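Local structure of Hut operon positive regulatory protein (Bacillus subtilis, 4H4L) at the interface of chains A and B and the interface of chains A and C. The protein binds regulatory sequences on the hut mRNA in the presence of histidine, suppressing transcription termination and so activating the operon for histidine utilization. Residues are numbered along the deposited sequence; one frame, centred on the assembly and turned at random. Chains: chain A/B/C, Hut operon positive regulatory protein.

HutP is a homohexamer, and the three contacts sample two kinds of two-fold interface. Contact 1, between chains A and B, is polar and joins the start of helix 70-87 to the C-terminus; that helix also carries the zinc ligands A:His73 and A:His77. Contacts 2 and 3 are neighbouring parts of the A-C interface, their C-alpha centres about 8 Å apart, sharing A:Leu18 and C:Leu15: a mixed charged and apolar patch beside an apolar one. The C-alpha centre of contact 1 lies about 28 Å from that of contact 2 and about 22 Å from that of contact 3, consistent with hexamer assembly through separate surfaces.

Contact 1: the interface of chains A and B. Residues chain A 70, 116-120, 147-148; chain B 70, 148.
NH2 of the B:Arg70 guanidinium reaches the C-terminal carboxylates of both chains. It gives a hydrogen bond to O of B:Ile148 in its own chain at 3.2 Å, nearly along the C=O axis, and a weak one to O of A:Ile148 across the interface at 3.4 Å. Arginine suits the place, for its several N-H groups can serve spread-out acceptors and its positive charge probably offsets the paired chain ends. NH1 turns to the backbone of A, with weak bonds to the carbonyl O of A:Glu117 at 3.4 Å and to that of A:Asp119, the latter at the edge of the guanidinium plane. The same A:Glu117 O accepts the indole NE1 of A:Trp120 at 3.2 Å from above the carbonyl plane, which helps fix the indole. A:His147 CB covers the centre of one indole face, while CZ2 at the indole's rim packs on B:Arg70 CA at 3.7 Å. CG anti to the backbone N (chi1 154°) and a bend at chi3 carry the guanidinium past A:Glu117 to the chain ends; OE2 of that carboxylate is 3.4 Å from B:Arg70 N, a weak bond. A negative group there may also favour the helix start. A:His147 turns its ring almost perpendicular (86°) to the guanidinium, CD2 over one face, toward its rim. In the fold, the first turn of B helix 70-87 meets A strand 137-147 at its end, strand 120-126 and the short helical turn 115-117.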
ATOM      1  N   ARG A  70      -4.522  25.271  -7.831  1.00 48.80           N
ATOM      2  CA  ARG A  70      -4.067  24.550  -9.010  1.00 49.51           C
ATOM      3  C   ARG A  70      -2.593  24.143  -8.997  1.00 51.98           C
ATOM      4  O   ARG A  70      -2.298  22.973  -9.142  1.00 54.94           O
ATOM      5  CB  ARG A  70      -4.399  25.361 -10.267  1.00 50.04           C
ATOM      6  CG  ARG A  70      -3.765  24.821 -11.514  1.00 54.61           C
ATOM      7  CD  ARG A  70      -4.404  25.389 -12.763  1.00 54.65           C
ATOM      8  NE  ARG A  70      -4.401  24.360 -13.795  1.00 53.48           N
ATOM      9  CZ  ARG A  70      -5.457  23.608 -14.108  1.00 52.07           C
ATOM     10  NH1 ARG A  70      -6.626  23.791 -13.489  1.00 48.38           N
ATOM     11  NH2 ARG A  70      -5.344  22.682 -15.066  1.00 50.07           N
ATOM     12  N   ALA A 116       1.354  22.683 -26.940  1.00 78.97           N
ATOM     13  CA  ALA A 116      -0.013  22.469 -26.484  1.00 82.08           C
ATOM     14  C   ALA A 116       0.007  21.642 -25.176  1.00 85.42           C
ATOM     15  O   ALA A 116      -0.956  21.658 -24.391  1.00 88.63           O
ATOM     16  CB  ALA A 116      -0.834  21.783 -27.565  1.00 75.16           C
ATOM     17  N   GLU A 117       1.126  20.953 -24.941  1.00 79.04           N
ATOM     18  CA  GLU A 117       1.292  20.103 -23.762  1.00 81.59           C
ATOM     19  C   GLU A 117       1.453  20.893 -22.460  1.00 77.15           C
ATOM     20  O   GLU A 117       1.243  20.358 -21.380  1.00 81.98           O
ATOM     21  CB  GLU A 117       2.491  19.168 -23.954  1.00 83.32           C
ATOM     22  CG  GLU A 117       2.247  17.749 -23.458  1.00 79.14           C
ATOM     23  CD  GLU A 117       1.326  16.962 -24.371  1.00 74.18           C
ATOM     24  OE1 GLU A 117       1.843  16.122 -25.143  1.00 70.31           O
ATOM     25  OE2 GLU A 117       0.092  17.196 -24.324  1.00 75.24           O
ATOM     26  N   GLY A 118       1.839  22.157 -22.571  1.00 68.63           N
ATOM     27  CA  GLY A 118       2.056  23.002 -21.409  1.00 70.70           C
ATOM     28  C   GLY A 118       3.218  22.624 -20.493  1.00 70.91           C
ATOM     29  O   GLY A 118       4.101  21.804 -20.838  1.00 58.28           O
ATOM     30  N   ASP A 119       3.203  23.250 -19.318  1.00 63.78           N
ATOM     31  CA  ASP A 119       4.178  22.993 -18.274  1.00 64.44           C
ATOM     32  C   ASP A 119       3.894  21.647 -17.565  1.00 62.57           C
ATOM     33  O   ASP A 119       2.730  21.265 -17.356  1.00 60.22           O
ATOM     34  CB  ASP A 119       4.141  24.139 -17.243  1.00 69.15           C
ATOM     35  CG  ASP A 119       4.982  25.357 -17.639  1.00 71.79           C
ATOM     36  OD1 ASP A 119       4.809  26.410 -16.986  1.00 73.98           O
ATOM     37  OD2 ASP A 119       5.822  25.277 -18.559  1.00 71.72           O
ATOM     38  N   TRP A 120       4.975  20.953 -17.205  1.00 59.26           N
ATOM     39  CA  TRP A 120       4.962  19.754 -16.359  1.00 57.99           C
ATOM     40  C   TRP A 120       5.936  20.006 -15.252  1.00 58.03           C
ATOM     41  O   TRP A 120       6.776  20.902 -15.371  1.00 59.19           O
ATOM     42  CB  TRP A 120       5.361  18.512 -17.165  1.00 57.27           C
ATOM     43  CG  TRP A 120       4.246  18.061 -18.078  1.00 62.05           C
ATOM     44  CD1 TRP A 120       3.669  18.777 -19.117  1.00 64.94           C
ATOM     45  CD2 TRP A 120       3.495  16.795 -18.036  1.00 65.30           C
ATOM     46  NE1 TRP A 120       2.648  18.072 -19.700  1.00 68.40           N
ATOM     47  CE2 TRP A 120       2.490  16.879 -19.106  1.00 67.57           C
ATOM     48  CE3 TRP A 120       3.546  15.648 -17.252  1.00 62.26           C
ATOM     49  CZ2 TRP A 120       1.600  15.849 -19.362  1.00 67.54           C
ATOM     50  CZ3 TRP A 120       2.644  14.619 -17.522  1.00 61.17           C
ATOM     51  CH2 TRP A 120       1.693  14.717 -18.552  1.00 64.06           C
ATOM     52  N   HIS A 147       1.785  16.975 -14.405  1.00 50.46           N
ATOM     53  CA  HIS A 147       1.458  18.141 -15.211  1.00 57.70           C
ATOM     54  C   HIS A 147       1.134  19.329 -14.317  1.00 62.12           C
ATOM     55  O   HIS A 147       0.692  19.149 -13.179  1.00 62.10           O
ATOM     56  CB  HIS A 147       0.297  17.815 -16.169  1.00 53.70           C
ATOM     57  CG  HIS A 147      -0.981  17.385 -15.477  1.00 51.50           C
ATOM     58  ND1 HIS A 147      -1.149  16.148 -14.969  1.00 51.69           N
ATOM     59  CD2 HIS A 147      -2.174  18.069 -15.244  1.00 50.73           C
ATOM     60  CE1 HIS A 147      -2.395  16.039 -14.451  1.00 49.25           C
ATOM     61  NE2 HIS A 147      -3.018  17.215 -14.615  1.00 50.28           N
ATOM     62  N   ILE A 148       1.369  20.565 -14.797  1.00 65.54           N
ATOM     63  CA  ILE A 148       1.113  21.710 -13.906  1.00 67.69           C
ATOM     64  C   ILE A 148       0.231  22.819 -14.490  1.00 70.00           C
ATOM     65  O   ILE A 148      -1.003  22.823 -14.352  1.00 73.42           O
ATOM     66  CB  ILE A 148       2.424  22.245 -13.261  1.00 67.33           C
ATOM     67  CG1 ILE A 148       2.129  23.315 -12.208  1.00 68.82           C
ATOM     68  CG2 ILE A 148       3.408  22.741 -14.306  1.00 67.46           C
ATOM     69  CD1 ILE A 148       3.297  23.606 -11.282  1.00 67.24           C
ATOM     70  OXT ILE A 148       0.746  23.738 -15.109  1.00 70.35           O
TER
ATOM     71  N   ARG B  70      -1.304  15.340 -21.849  1.00 82.83           N
ATOM     72  CA  ARG B  70      -1.745  16.241 -20.778  1.00 74.82           C
ATOM     73  C   ARG B  70      -3.088  15.853 -20.181  1.00 75.29           C
ATOM     74  O   ARG B  70      -3.177  15.483 -19.000  1.00 76.92           O
ATOM     75  CB  ARG B  70      -1.769  17.707 -21.271  1.00 77.78           C
ATOM     76  CG  ARG B  70      -2.741  18.627 -20.526  1.00 74.96           C
ATOM     77  CD  ARG B  70      -2.352  20.100 -20.577  1.00 72.03           C
ATOM     78  NE  ARG B  70      -2.715  20.757 -19.322  1.00 71.63           N
ATOM     79  CZ  ARG B  70      -1.843  21.125 -18.378  1.00 75.86           C
ATOM     80  NH1 ARG B  70      -0.527  20.928 -18.558  1.00 65.57           N
ATOM     81  NH2 ARG B  70      -2.288  21.696 -17.252  1.00 68.81           N
ATOM     82  N   ILE B 148      -7.113  19.620 -14.331  1.00 59.00           N
ATOM     83  CA  ILE B 148      -6.903  19.220 -15.733  1.00 65.91           C
ATOM     84  C   ILE B 148      -6.448  20.372 -16.650  1.00 68.01           C
ATOM     85  O   ILE B 148      -5.277  20.783 -16.608  1.00 64.21           O
ATOM     86  CB  ILE B 148      -8.093  18.382 -16.316  1.00 65.75           C
ATOM     87  CG1 ILE B 148      -7.842  17.986 -17.776  1.00 67.22           C
ATOM     88  CG2 ILE B 148      -9.428  19.092 -16.163  1.00 71.05           C
ATOM     89  CD1 ILE B 148      -8.333  16.597 -18.133  1.00 67.93           C
ATOM     90  OXT ILE B 148      -7.218  20.907 -17.450  1.00 75.28           O
TER

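Contact 2: the interface of chains A and C. Residues chain A 18-20, 126; chain C 8, 11, 15.
C:Arg11 and A:Leu18 slide past each other in opposite directions, burying 71 and 56 Å² of their surfaces. The methylenes of the arginine make the apolar part of the contact: CG packs 3.7 Å from A:Leu18 CB and is also close to both leucine methyls. Arginine suits this place because its stem can pack on leucine while its tip meets charge. A bend at chi3 (78°) turns the C:Arg11 guanidinium towards the carboxylate of A:Glu20. Its NH2 forms a salt bridge to OE1 of A:Glu20 at 3.1 Å. C:Arg8, extended from CG to NE, brings NH1 to the same OE1 at 3.1 Å, so the acidic side chain serves two positive partners. The carboxylate is turned 82° from the C:Arg11 guanidinium but only 20° from that of C:Arg8. NH1 of C:Arg8 lies over one face of C:Arg11 near its rim, and the shared glutamate probably eases the repulsion. The position of C:Arg11 NH2 against the carbonyl of A:Leu18 is modelled too close and is doubtful. Flat A:Tyr126, burying 41 Å², offers its tip to aliphatic carbons, OH standing 3.7 Å from C:Arg11 CB, while A:Leu18 CD2 lies over the rim of one ring face. Aliphatic packing and paired charges thus join the start of chain C, through C:Arg8 and helix 9-18, to the A segment after helix 9-17 and the end of A strand 120-126, in this part of the hexamer's A-C interface.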
ATOM      1  N   LEU A  18      22.263  15.397  -8.471  1.00 58.92           N
ATOM      2  CA  LEU A  18      23.397  14.577  -8.065  1.00 64.21           C
ATOM      3  C   LEU A  18      24.752  15.254  -8.238  1.00 67.94           C
ATOM      4  O   LEU A  18      25.783  14.649  -7.922  1.00 63.13           O
ATOM      5  CB  LEU A  18      23.364  13.241  -8.787  1.00 65.78           C
ATOM      6  CG  LEU A  18      22.033  12.492  -8.662  1.00 63.22           C
ATOM      7  CD1 LEU A  18      22.059  11.273  -9.559  1.00 61.09           C
ATOM      8  CD2 LEU A  18      21.704  12.139  -7.212  1.00 62.27           C
ATOM      9  N   ASN A  19      24.735  16.512  -8.699  1.00 76.15           N
ATOM     10  CA  ASN A  19      25.962  17.266  -9.017  1.00 79.79           C
ATOM     11  C   ASN A  19      26.307  18.463  -8.114  1.00 81.69           C
ATOM     12  O   ASN A  19      26.475  19.588  -8.607  1.00 78.03           O
ATOM     13  CB  ASN A  19      25.991  17.672 -10.500  1.00 80.37           C
ATOM     14  CG  ASN A  19      26.295  16.496 -11.424  1.00 90.25           C
ATOM     15  OD1 ASN A  19      27.132  15.644 -11.115  1.00 88.50           O
ATOM     16  ND2 ASN A  19      25.618  16.449 -12.571  1.00 89.88           N
ATOM     17  N   GLU A  20      26.414  18.198  -6.803  1.00 78.54           N
ATOM     18  CA  GLU A  20      27.046  19.104  -5.820  1.00 88.52           C
ATOM     19  C   GLU A  20      26.446  20.505  -5.740  1.00 91.92           C
ATOM     20  O   GLU A  20      27.073  21.483  -6.168  1.00 87.04           O
ATOM     21  CB  GLU A  20      28.561  19.222  -6.079  1.00 96.96           C
ATOM     22  CG  GLU A  20      29.376  18.006  -5.666  1.00104.60           C
ATOM     23  CD  GLU A  20      29.287  16.853  -6.656  1.00107.95           C
ATOM     24  OE1 GLU A  20      29.055  15.702  -6.210  1.00108.99           O
ATOM     25  OE2 GLU A  20      29.448  17.095  -7.876  1.00110.27           O
ATOM     26  N   TYR A 126      17.009  13.245  -3.440  1.00 41.31           N
ATOM     27  CA  TYR A 126      18.192  12.402  -3.175  1.00 42.33           C
ATOM     28  C   TYR A 126      18.818  12.603  -1.805  1.00 40.79           C
ATOM     29  O   TYR A 126      18.881  13.699  -1.298  1.00 48.42           O
ATOM     30  CB  TYR A 126      19.267  12.508  -4.279  1.00 47.69           C
ATOM     31  CG  TYR A 126      20.536  11.744  -3.950  1.00 50.98           C
ATOM     32  CD1 TYR A 126      21.683  12.411  -3.488  1.00 53.64           C
ATOM     33  CD2 TYR A 126      20.578  10.351  -4.048  1.00 50.88           C
ATOM     34  CE1 TYR A 126      22.838  11.714  -3.152  1.00 53.91           C
ATOM     35  CE2 TYR A 126      21.721   9.647  -3.710  1.00 53.99           C
ATOM     36  CZ  TYR A 126      22.842  10.328  -3.267  1.00 57.89           C
ATOM     37  OH  TYR A 126      23.967   9.612  -2.942  1.00 58.65           O
TER
ATOM     38  N   ARG C   8      29.668   6.600  -3.089  1.00 70.63           N
ATOM     39  CA  ARG C   8      28.225   6.531  -2.848  1.00 62.53           C
ATOM     40  C   ARG C   8      27.503   5.793  -3.991  1.00 59.74           C
ATOM     41  O   ARG C   8      27.135   6.360  -5.027  1.00 48.86           O
ATOM     42  CB  ARG C   8      27.603   7.898  -2.484  1.00 66.97           C
ATOM     43  CG  ARG C   8      27.869   9.054  -3.439  1.00 73.51           C
ATOM     44  CD  ARG C   8      27.792  10.419  -2.753  1.00 79.86           C
ATOM     45  NE  ARG C   8      27.755  11.509  -3.743  1.00 94.86           N
ATOM     46  CZ  ARG C   8      27.476  12.788  -3.483  1.00 97.34           C
ATOM     47  NH1 ARG C   8      27.458  13.679  -4.474  1.00 93.15           N
ATOM     48  NH2 ARG C   8      27.212  13.186  -2.242  1.00 97.00           N
ATOM     49  N   ARG C  11      24.150   6.850  -6.056  1.00 61.12           N
ATOM     50  CA  ARG C  11      24.276   7.908  -7.047  1.00 63.22           C
ATOM     51  C   ARG C  11      25.010   7.453  -8.299  1.00 59.64           C
ATOM     52  O   ARG C  11      24.452   7.492  -9.397  1.00 58.41           O
ATOM     53  CB  ARG C  11      24.984   9.106  -6.417  1.00 71.06           C
ATOM     54  CG  ARG C  11      25.025  10.354  -7.288  1.00 78.14           C
ATOM     55  CD  ARG C  11      25.760  11.478  -6.575  1.00 80.91           C
ATOM     56  NE  ARG C  11      27.204  11.287  -6.652  1.00 86.42           N
ATOM     57  CZ  ARG C  11      28.055  12.180  -7.141  1.00 88.77           C
ATOM     58  NH1 ARG C  11      29.354  11.903  -7.173  1.00 81.29           N
ATOM     59  NH2 ARG C  11      27.612  13.354  -7.580  1.00 86.41           N
ATOM     60  N   LEU C  15      23.674   7.793 -11.862  1.00 64.15           N
ATOM     61  CA  LEU C  15      24.459   8.671 -12.730  1.00 60.28           C
ATOM     62  C   LEU C  15      24.907   7.907 -13.966  1.00 67.06           C
ATOM     63  O   LEU C  15      24.761   8.398 -15.083  1.00 74.16           O
ATOM     64  CB  LEU C  15      25.665   9.214 -11.956  1.00 55.83           C
ATOM     65  CG  LEU C  15      26.096  10.685 -11.995  1.00 52.86           C
ATOM     66  CD1 LEU C  15      24.939  11.655 -12.279  1.00 50.55           C
ATOM     67  CD2 LEU C  15      26.791  11.013 -10.679  1.00 53.25           C
TER

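Contact 3: the interface of chains A and C. Residues chain A 10-11, 14-15, 18, 141; chain C 14-15, 18, 141.
The phenyl rings of A:Phe141 and C:Phe141 meet across the interface, their side chains crossing obliquely with CE2 of the A ring 3.4 Å from CD1 of the C ring. At the edge of the A:Phe141 ring, in its plane, lie A:Val14 CG1 and A:Leu18 CD2, so its own helix and the residue after it border it. Another flat group, the A:Arg11 guanidinium, has A:Leu15 CD1 over the rim of one face. The C ring is met from across the interface by A:Val14, tip to tip, with CG2 at 3.4 Å from C:Phe141 CZ. A:Val14 has CG1 anti to the backbone N (chi1 173°), which turns CG2 chiefly to the phenyl ring and CG1 chiefly to C:Leu18, whose CD1 it meets at 3.4 Å, crossing at about a right angle. C:Leu18 also touches the backbone of the A helix, its CD1 lying 3.9 Å from A:Arg11 CA, and meets A:Leu15 CG. The symmetry-related pair is a little wider, A:Leu18 CD1 lying 3.9 Å from C:Val14 CG1, and the CG1 methyls of A:Val14 and C:Val14 stand 4.1 Å apart. Branched valine and leucine suit a helix face pressed against a helix, while flat phenylalanine bridges from the sheet. By joining helix 9-17 of A, helix 9-18 of C and strands 137-147 of both, the cluster forms an apolar part of the A-C pairing and probably supports hexamer assembly.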
ATOM      1  N   GLY A  10      13.041  14.765 -16.023  1.00 58.79           N
ATOM      2  CA  GLY A  10      13.579  13.911 -14.991  1.00 55.18           C
ATOM      3  C   GLY A  10      15.097  13.931 -14.980  1.00 64.33           C
ATOM      4  O   GLY A  10      15.713  14.357 -13.991  1.00 67.60           O
ATOM      5  N   ARG A  11      15.715  13.511 -16.084  1.00 64.99           N
ATOM      6  CA  ARG A  11      17.154  13.289 -16.071  1.00 65.12           C
ATOM      7  C   ARG A  11      17.881  14.574 -15.705  1.00 68.65           C
ATOM      8  O   ARG A  11      18.837  14.551 -14.928  1.00 72.37           O
ATOM      9  CB  ARG A  11      17.656  12.688 -17.389  1.00 74.57           C
ATOM     10  CG  ARG A  11      17.832  13.653 -18.555  1.00 75.67           C
ATOM     11  CD  ARG A  11      18.336  12.956 -19.817  1.00 77.43           C
ATOM     12  NE  ARG A  11      19.691  12.419 -19.686  1.00 81.20           N
ATOM     13  CZ  ARG A  11      20.807  13.138 -19.811  1.00 82.59           C
ATOM     14  NH1 ARG A  11      20.744  14.441 -20.061  1.00 84.64           N
ATOM     15  NH2 ARG A  11      21.992  12.560 -19.674  1.00 77.03           N
ATOM     16  N   VAL A  14      17.593  15.419 -12.116  1.00 56.40           N
ATOM     17  CA  VAL A  14      18.388  14.387 -11.454  1.00 57.94           C
ATOM     18  C   VAL A  14      19.906  14.590 -11.598  1.00 59.94           C
ATOM     19  O   VAL A  14      20.629  14.600 -10.589  1.00 55.93           O
ATOM     20  CB  VAL A  14      17.964  12.990 -11.927  1.00 59.32           C
ATOM     21  CG1 VAL A  14      18.903  11.944 -11.376  1.00 58.65           C
ATOM     22  CG2 VAL A  14      16.546  12.704 -11.465  1.00 62.09           C
ATOM     23  N   LEU A  15      20.381  14.755 -12.840  1.00 59.90           N
ATOM     24  CA  LEU A  15      21.770  15.150 -13.081  1.00 62.97           C
ATOM     25  C   LEU A  15      22.064  16.415 -12.281  1.00 62.31           C
ATOM     26  O   LEU A  15      23.144  16.582 -11.707  1.00 65.59           O
ATOM     27  CB  LEU A  15      22.026  15.395 -14.573  1.00 65.56           C
ATOM     28  CG  LEU A  15      22.187  14.186 -15.515  1.00 70.31           C
ATOM     29  CD1 LEU A  15      21.393  14.400 -16.794  1.00 70.47           C
ATOM     30  CD2 LEU A  15      23.646  13.836 -15.835  1.00 67.52           C
ATOM     31  N   LEU A  18      22.263  15.397  -8.471  1.00 58.92           N
ATOM     32  CA  LEU A  18      23.397  14.577  -8.065  1.00 64.21           C
ATOM     33  C   LEU A  18      24.752  15.254  -8.238  1.00 67.94           C
ATOM     34  O   LEU A  18      25.783  14.649  -7.922  1.00 63.13           O
ATOM     35  CB  LEU A  18      23.364  13.241  -8.787  1.00 65.78           C
ATOM     36  CG  LEU A  18      22.033  12.492  -8.662  1.00 63.22           C
ATOM     37  CD1 LEU A  18      22.059  11.273  -9.559  1.00 61.09           C
ATOM     38  CD2 LEU A  18      21.704  12.139  -7.212  1.00 62.27           C
ATOM     39  N   PHE A 141      16.176   7.715  -3.040  1.00 45.64           N
ATOM     40  CA  PHE A 141      15.923   8.359  -4.281  1.00 43.75           C
ATOM     41  C   PHE A 141      14.474   8.245  -4.691  1.00 40.43           C
ATOM     42  O   PHE A 141      13.873   7.194  -4.533  1.00 39.38           O
ATOM     43  CB  PHE A 141      16.807   7.690  -5.320  1.00 53.19           C
ATOM     44  CG  PHE A 141      17.127   8.564  -6.464  1.00 60.41           C
ATOM     45  CD1 PHE A 141      18.333   9.243  -6.496  1.00 64.87           C
ATOM     46  CD2 PHE A 141      16.213   8.730  -7.502  1.00 64.91           C
ATOM     47  CE1 PHE A 141      18.627  10.078  -7.553  1.00 71.98           C
ATOM     48  CE2 PHE A 141      16.495   9.562  -8.564  1.00 65.03           C
ATOM     49  CZ  PHE A 141      17.705  10.237  -8.587  1.00 71.48           C
TER
ATOM     50  N   VAL C  14      22.988   5.511 -10.457  1.00 52.34           N
ATOM     51  CA  VAL C  14      21.956   6.284 -11.156  1.00 58.63           C
ATOM     52  C   VAL C  14      22.582   7.123 -12.247  1.00 60.26           C
ATOM     53  O   VAL C  14      22.096   7.152 -13.389  1.00 53.20           O
ATOM     54  CB  VAL C  14      21.206   7.221 -10.206  1.00 59.61           C
ATOM     55  CG1 VAL C  14      20.253   8.120 -10.975  1.00 58.22           C
ATOM     56  CG2 VAL C  14      20.444   6.406  -9.185  1.00 60.03           C
ATOM     57  N   LEU C  15      23.674   7.793 -11.862  1.00 64.15           N
ATOM     58  CA  LEU C  15      24.459   8.671 -12.730  1.00 60.28           C
ATOM     59  C   LEU C  15      24.907   7.907 -13.966  1.00 67.06           C
ATOM     60  O   LEU C  15      24.761   8.398 -15.083  1.00 74.16           O
ATOM     61  CB  LEU C  15      25.665   9.214 -11.956  1.00 55.83           C
ATOM     62  CG  LEU C  15      26.096  10.685 -11.995  1.00 52.86           C
ATOM     63  CD1 LEU C  15      24.939  11.655 -12.279  1.00 50.55           C
ATOM     64  CD2 LEU C  15      26.791  11.013 -10.679  1.00 53.25           C
ATOM     65  N   LEU C  18      22.393   7.678 -16.525  1.00 94.95           N
ATOM     66  CA  LEU C  18      21.890   8.952 -17.038  1.00101.65           C
ATOM     67  C   LEU C  18      22.732   9.630 -18.118  1.00105.69           C
ATOM     68  O   LEU C  18      22.212  10.435 -18.890  1.00105.15           O
ATOM     69  CB  LEU C  18      21.583   9.917 -15.890  1.00 98.03           C
ATOM     70  CG  LEU C  18      20.259   9.688 -15.153  1.00 92.59           C
ATOM     71  CD1 LEU C  18      19.876  10.980 -14.465  1.00 87.10           C
ATOM     72  CD2 LEU C  18      19.139   9.248 -16.088  1.00 85.97           C
ATOM     73  N   PHE C 141      11.504   6.336 -12.639  1.00 55.59           N
ATOM     74  CA  PHE C 141      12.754   6.239 -11.873  1.00 52.56           C
ATOM     75  C   PHE C 141      12.619   5.257 -10.710  1.00 60.52           C
ATOM     76  O   PHE C 141      11.482   4.970 -10.262  1.00 62.90           O
ATOM     77  CB  PHE C 141      13.051   7.584 -11.236  1.00 51.44           C
ATOM     78  CG  PHE C 141      14.140   8.347 -11.894  1.00 50.64           C
ATOM     79  CD1 PHE C 141      15.453   8.134 -11.519  1.00 50.49           C
ATOM     80  CD2 PHE C 141      13.855   9.313 -12.866  1.00 51.28           C
ATOM     81  CE1 PHE C 141      16.479   8.840 -12.120  1.00 52.49           C
ATOM     82  CE2 PHE C 141      14.882  10.036 -13.460  1.00 53.34           C
ATOM     83  CZ  PHE C 141      16.198   9.790 -13.091  1.00 49.76           C
TER